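Local coordinates for BH2331 protein (Bacillus halodurans, PDB 1VL5) that probably transfers a methyl group from S-adenosylmethionine to an acceptor substrate, at residues Phe182-Leu187 / Ile245-Arg250; Phe104-Cys109 / Gln135-Asp140. All coordinates share one frame; numbering follows the deposited sequence.

Interaction 1. Residues Phe182-Leu187 / Ile245-Arg250; sequences FELEEL and ILMKAR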
# COMPACT_ATOMS: atom_id res chain seq x y z
N PHE A 182 -0.08 9.19 -16.14
CA PHE A 182 0.40 7.82 -16.21
C PHE A 182 -0.49 7.05 -17.17
O PHE A 182 -1.69 7.34 -17.28
CB PHE A 182 0.30 7.13 -14.84
CG PHE A 182 1.44 7.41 -13.93
CD1 PHE A 182 2.65 6.81 -14.13
CD2 PHE A 182 1.26 8.22 -12.81
CE1 PHE A 182 3.69 7.03 -13.29
CE2 PHE A 182 2.29 8.46 -11.95
CZ PHE A 182 3.52 7.86 -12.19
N GLU A 183 0.09 6.06 -17.83
CA GLU A 183 -0.71 5.09 -18.60
C GLU A 183 -0.62 3.73 -17.92
O GLU A 183 0.42 3.13 -17.87
CB GLU A 183 -0.25 5.01 -20.04
CG GLU A 183 -0.58 6.28 -20.84
CD GLU A 183 -0.08 6.26 -22.27
OE1 GLU A 183 0.83 5.48 -22.63
OE2 GLU A 183 -0.58 7.06 -23.04
N LEU A 184 -1.71 3.33 -17.33
CA LEU A 184 -1.85 2.04 -16.72
C LEU A 184 -1.52 0.96 -17.75
O LEU A 184 -1.91 1.04 -18.90
CB LEU A 184 -3.26 1.84 -16.20
CG LEU A 184 -3.47 0.53 -15.44
CD1 LEU A 184 -2.70 0.48 -14.10
CD2 LEU A 184 -4.92 0.28 -15.18
N GLU A 185 -0.73 0.00 -17.32
CA GLU A 185 -0.44 -1.19 -18.11
C GLU A 185 -1.17 -2.39 -17.54
O GLU A 185 -1.73 -3.12 -18.30
CB GLU A 185 1.08 -1.43 -18.16
CG GLU A 185 1.78 -0.38 -19.00
CD GLU A 185 3.23 -0.61 -19.26
OE1 GLU A 185 3.84 -1.50 -18.62
OE2 GLU A 185 3.74 0.12 -20.16
N GLU A 186 -1.13 -2.59 -16.22
CA GLU A 186 -1.68 -3.76 -15.57
C GLU A 186 -2.25 -3.41 -14.22
O GLU A 186 -1.64 -2.66 -13.45
CB GLU A 186 -0.62 -4.88 -15.34
CG GLU A 186 0.12 -5.29 -16.57
CD GLU A 186 1.13 -6.40 -16.28
OE1 GLU A 186 0.75 -7.34 -15.56
OE2 GLU A 186 2.28 -6.31 -16.81
N LEU A 187 -3.41 -3.98 -13.95
CA LEU A 187 -4.11 -3.91 -12.65
C LEU A 187 -4.45 -5.36 -12.24
O LEU A 187 -5.10 -6.06 -12.98
CB LEU A 187 -5.36 -3.00 -12.76
CG LEU A 187 -6.43 -3.19 -11.66
CD1 LEU A 187 -5.89 -2.87 -10.33
CD2 LEU A 187 -7.72 -2.35 -11.88
N ILE A 245 -4.98 -4.36 -4.44
CA ILE A 245 -4.54 -4.23 -5.80
C ILE A 245 -3.05 -4.00 -5.96
O ILE A 245 -2.37 -3.52 -5.04
CB ILE A 245 -5.29 -3.07 -6.52
CG1 ILE A 245 -5.12 -1.78 -5.76
CG2 ILE A 245 -6.83 -3.45 -6.64
CD1 ILE A 245 -5.86 -0.61 -6.36
N LEU A 246 -2.60 -4.31 -7.17
CA LEU A 246 -1.26 -4.04 -7.64
C LEU A 246 -1.41 -3.43 -9.03
O LEU A 246 -1.93 -4.10 -9.96
CB LEU A 246 -0.48 -5.36 -7.71
CG LEU A 246 1.01 -5.55 -8.04
CD1 LEU A 246 1.26 -7.03 -8.14
CD2 LEU A 246 1.41 -4.96 -9.31
N MSE A 247 -0.93 -2.19 -9.17
CA MSE A 247 -0.90 -1.48 -10.43
C MSE A 247 0.53 -1.19 -10.94
O MSE A 247 1.43 -0.87 -10.14
CB MSE A 247 -1.74 -0.21 -10.32
CG MSE A 247 -3.16 -0.47 -9.99
SE MSE A 247 -4.10 1.22 -9.50
CE MSE A 247 -3.25 1.36 -7.84
N LYS A 248 0.74 -1.45 -12.23
CA LYS A 248 1.93 -1.10 -12.97
C LYS A 248 1.47 -0.05 -13.97
O LYS A 248 0.67 -0.36 -14.86
CB LYS A 248 2.46 -2.34 -13.74
CG LYS A 248 3.77 -2.15 -14.51
CD LYS A 248 4.08 -3.39 -15.37
CE LYS A 248 5.35 -3.27 -16.09
NZ LYS A 248 6.55 -3.62 -15.28
N ALA A 249 1.93 1.19 -13.77
CA ALA A 249 1.56 2.33 -14.60
C ALA A 249 2.83 2.92 -15.22
O ALA A 249 3.83 3.06 -14.55
CB ALA A 249 0.83 3.38 -13.78
N ARG A 250 2.80 3.22 -16.52
CA ARG A 250 3.94 3.78 -17.25
C ARG A 250 3.89 5.29 -17.36
O ARG A 250 2.85 5.88 -17.65
CB ARG A 250 3.94 3.15 -18.64
CG ARG A 250 5.14 3.41 -19.51
CD ARG A 250 6.38 2.67 -19.03
NE ARG A 250 6.19 1.24 -18.89
CZ ARG A 250 7.08 0.45 -18.32
NH1 ARG A 250 8.23 0.95 -17.88
NH2 ARG A 250 6.87 -0.87 -18.24
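Arg250 grips Glu185 side-on, NE reaching OE2 at 3.0 Å and NH2 reaching OE1 at 3.1 Å in a salt bridge with one bond to each oxygen. The groups are not coplanar: OE2 lies in the guanidinium plane, but NE comes from above the carboxylate, and the planes stand 52° apart. Bends at chi2 (71°) and chi3 (56°) bring CD and then NE round to the acid. Glu185 can face the other strand because a classic beta bulge interrupts the antiparallel ladder: the N of Glu185 and the N of Glu186 both donate to Lys248 O, at 2.9 and 3.2 Å. Lys248 runs its aliphatic chain past both glutamates and spends NZ on Gln135 OE1 and Ile32 O.

The denser packing lies on the other face, where buried Met247 (selenomethionine) and Ala249 sit beside Leu187 and Leu184 of the neighbouring strand. Leu187 CD1 fits against Met247 CG at 3.7 Å and Ile245 CG2 at 3.9 Å. The small side chain of Ala249 suits a non-hydrogen-bonded pair whose CA atoms, with Leu184, are 4.0 Å apart, and its CB also meets Phe182 CD1 at 3.9 Å. Trp173 of helix 170-180 packs on Met247 and Ile245. By contrast, the outer strand is looser towards solvent: both leucines are partly exposed, and Glu183 and Glu185 are exposed, as suits carboxylates at a sheet edge.

An alanine at Arg250 would probably leave the Glu185 carboxylate without its charged mate and freer to turn, and deprive Gly133 O of the donor NH1. The chemistry is thus divided: hydrophobic burial joins these strands on one face, while on the other charge pairing ties an exposed bulge residue to the partly buried end of strand 236-250.

Interaction 2. Residues Phe104-Cys109 / Gln135-Asp140; sequences FHIVTC and QLLLVD
Ile106 and Leu137 meet at the apolar centre, the CG2 branch of the isoleucine lying 3.8 Å from Leu137 CD1. Thr108 adds its methyl to the same face, CG2 resting 3.9 Å from Leu137 CB. On the reverse face, Val107 CG1 touches Leu136 CD1, and Cys109 CB lies 3.9 Å from Leu138 CD1. Both of these leucines hold CG anti to the backbone N (chi1 169° in Leu136), and each brings CD1 close to a carbonyl oxygen of the neighbouring strand; Leu136 CD1 is 3.5 Å from Val107 O. Beta-branched Ile106 and Val107 favour the extended backbone, and with the leucines they fill both faces with hydrocarbon.

Between the two faces runs a regular parallel ladder, in which the N of Leu137 gives its hydrogen to Val107 O at 2.9 Å and the N of Val139 does likewise to Cys109 O. Further out the contact turns polar. Gln135 lies alongside Ile106, its CG 3.8 Å from Ile106 CG1, and its amide is held at both ends: OE1 accepts from Lys248 NZ, and NE2 donates to Ala33 O. A glutamine is apt here, its aliphatic part lining the isoleucine while its buried head is satisfied. Thr108 combines roles similarly: with OG1 between N and the carbonyl carbon (chi1 47°), the hydroxyl hydrogen-bonds Asp43 OD1 while the methyl stays in the packing. At the ladder's start, Gln135 N bonds to His105 O.

Strand 40-44 flanks this pair beyond 104-110, and strand 236-250 beyond 134-142. Helix 119-129, the connection in this beta-alpha-beta crossover, covers one face, with Val129 on Val107 and Phe122 on Cys109 and Leu138, an arrangement belonging to the Rossmann-like methyltransferase core.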
# COMPACT_ATOMS: atom_id res chain seq x y z
N PHE A 104 14.30 8.54 -11.35
CA PHE A 104 14.12 7.12 -11.10
C PHE A 104 13.60 6.33 -12.28
O PHE A 104 12.75 6.80 -13.01
CB PHE A 104 13.18 6.96 -9.86
CG PHE A 104 13.77 7.56 -8.61
CD1 PHE A 104 14.82 6.92 -7.95
CD2 PHE A 104 13.41 8.83 -8.18
CE1 PHE A 104 15.40 7.48 -6.83
CE2 PHE A 104 14.01 9.42 -7.04
CZ PHE A 104 15.02 8.71 -6.38
N HIS A 105 14.06 5.07 -12.44
CA HIS A 105 13.38 4.16 -13.36
C HIS A 105 12.08 3.59 -12.80
O HIS A 105 11.13 3.33 -13.55
CB HIS A 105 14.31 3.03 -13.75
CG HIS A 105 15.61 3.50 -14.31
ND1 HIS A 105 16.69 3.83 -13.51
CD2 HIS A 105 16.01 3.70 -15.59
CE1 HIS A 105 17.71 4.18 -14.28
NE2 HIS A 105 17.32 4.12 -15.54
N ILE A 106 12.05 3.40 -11.47
CA ILE A 106 10.92 2.79 -10.79
C ILE A 106 10.57 3.56 -9.53
O ILE A 106 11.43 3.96 -8.81
CB ILE A 106 11.20 1.28 -10.43
CG1 ILE A 106 11.49 0.47 -11.69
CG2 ILE A 106 9.99 0.70 -9.68
CD1 ILE A 106 11.91 -0.97 -11.43
N VAL A 107 9.28 3.79 -9.30
CA VAL A 107 8.82 4.22 -8.00
C VAL A 107 7.94 3.10 -7.50
O VAL A 107 7.02 2.68 -8.21
CB VAL A 107 8.03 5.55 -8.04
CG1 VAL A 107 7.50 5.91 -6.67
CG2 VAL A 107 8.89 6.67 -8.52
N THR A 108 8.21 2.62 -6.30
CA THR A 108 7.35 1.67 -5.63
C THR A 108 6.68 2.25 -4.40
O THR A 108 7.24 3.12 -3.70
CB THR A 108 8.11 0.37 -5.18
OG1 THR A 108 9.35 0.67 -4.50
CG2 THR A 108 8.39 -0.48 -6.32
N CYS A 109 5.49 1.76 -4.10
CA CYS A 109 4.76 2.17 -2.92
C CYS A 109 3.75 1.08 -2.54
O CYS A 109 2.81 0.83 -3.28
CB CYS A 109 3.99 3.47 -3.18
SG CYS A 109 3.31 4.16 -1.69
N GLN A 135 8.40 3.39 -14.50
CA GLN A 135 7.13 2.82 -14.06
C GLN A 135 6.84 3.07 -12.57
O GLN A 135 7.73 3.13 -11.76
CB GLN A 135 7.08 1.32 -14.35
CG GLN A 135 8.28 0.54 -13.73
CD GLN A 135 8.16 -0.98 -13.84
OE1 GLN A 135 7.09 -1.55 -13.64
NE2 GLN A 135 9.27 -1.65 -14.13
N LEU A 136 5.55 3.20 -12.26
CA LEU A 136 5.06 3.23 -10.89
C LEU A 136 4.45 1.86 -10.62
O LEU A 136 3.61 1.41 -11.37
CB LEU A 136 4.00 4.31 -10.72
CG LEU A 136 3.22 4.26 -9.41
CD1 LEU A 136 4.05 4.54 -8.20
CD2 LEU A 136 2.04 5.28 -9.54
N LEU A 137 4.85 1.27 -9.50
CA LEU A 137 4.30 0.04 -9.00
C LEU A 137 3.64 0.36 -7.67
O LEU A 137 4.31 0.61 -6.67
CB LEU A 137 5.45 -0.98 -8.85
CG LEU A 137 6.02 -1.48 -10.20
CD1 LEU A 137 7.43 -2.03 -10.05
CD2 LEU A 137 5.17 -2.53 -10.88
N LEU A 138 2.31 0.30 -7.63
CA LEU A 138 1.54 0.70 -6.46
C LEU A 138 0.67 -0.43 -5.98
O LEU A 138 -0.07 -1.02 -6.77
CB LEU A 138 0.69 1.90 -6.83
CG LEU A 138 -0.29 2.56 -5.85
CD1 LEU A 138 0.39 3.08 -4.63
CD2 LEU A 138 -1.00 3.70 -6.57
N VAL A 139 0.77 -0.73 -4.68
CA VAL A 139 0.08 -1.83 -4.04
C VAL A 139 -0.62 -1.25 -2.80
O VAL A 139 -0.00 -0.50 -2.03
CB VAL A 139 1.02 -2.98 -3.60
CG1 VAL A 139 0.25 -3.98 -2.70
CG2 VAL A 139 1.56 -3.72 -4.78
N ASP A 140 -1.92 -1.52 -2.69
CA ASP A 140 -2.68 -1.08 -1.56
C ASP A 140 -3.98 -1.84 -1.47
O ASP A 140 -4.45 -2.45 -2.43
CB ASP A 140 -2.98 0.43 -1.67
CG ASP A 140 -3.06 1.12 -0.28
OD1 ASP A 140 -2.67 0.51 0.73
OD2 ASP A 140 -3.56 2.26 -0.24

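Overall arrangement
The two interactions are neighbours in one mixed sheet, their centres about 9 Å apart. Interaction 2 closes first along the chain, within the parallel part; interaction 1 forms later from strand 236-250, which runs against both of its neighbours, and strand 183-195 beside it. Strands 134-142 and 236-250 are adjacent, so the order runs 104-110, 134-142, 236-250, 183-195. Met247 N probably bonds to Leu138 O, and Ala249 O packs on Gln135 CB, joining the pairs. Insertion of the last strand antiparallel between the fifth and sixth, here between 134-142 and 183-195, is the signature of class I methyltransferases, consistent with the proposed activity, and interaction 1 completes the sheet begun by the parallel core.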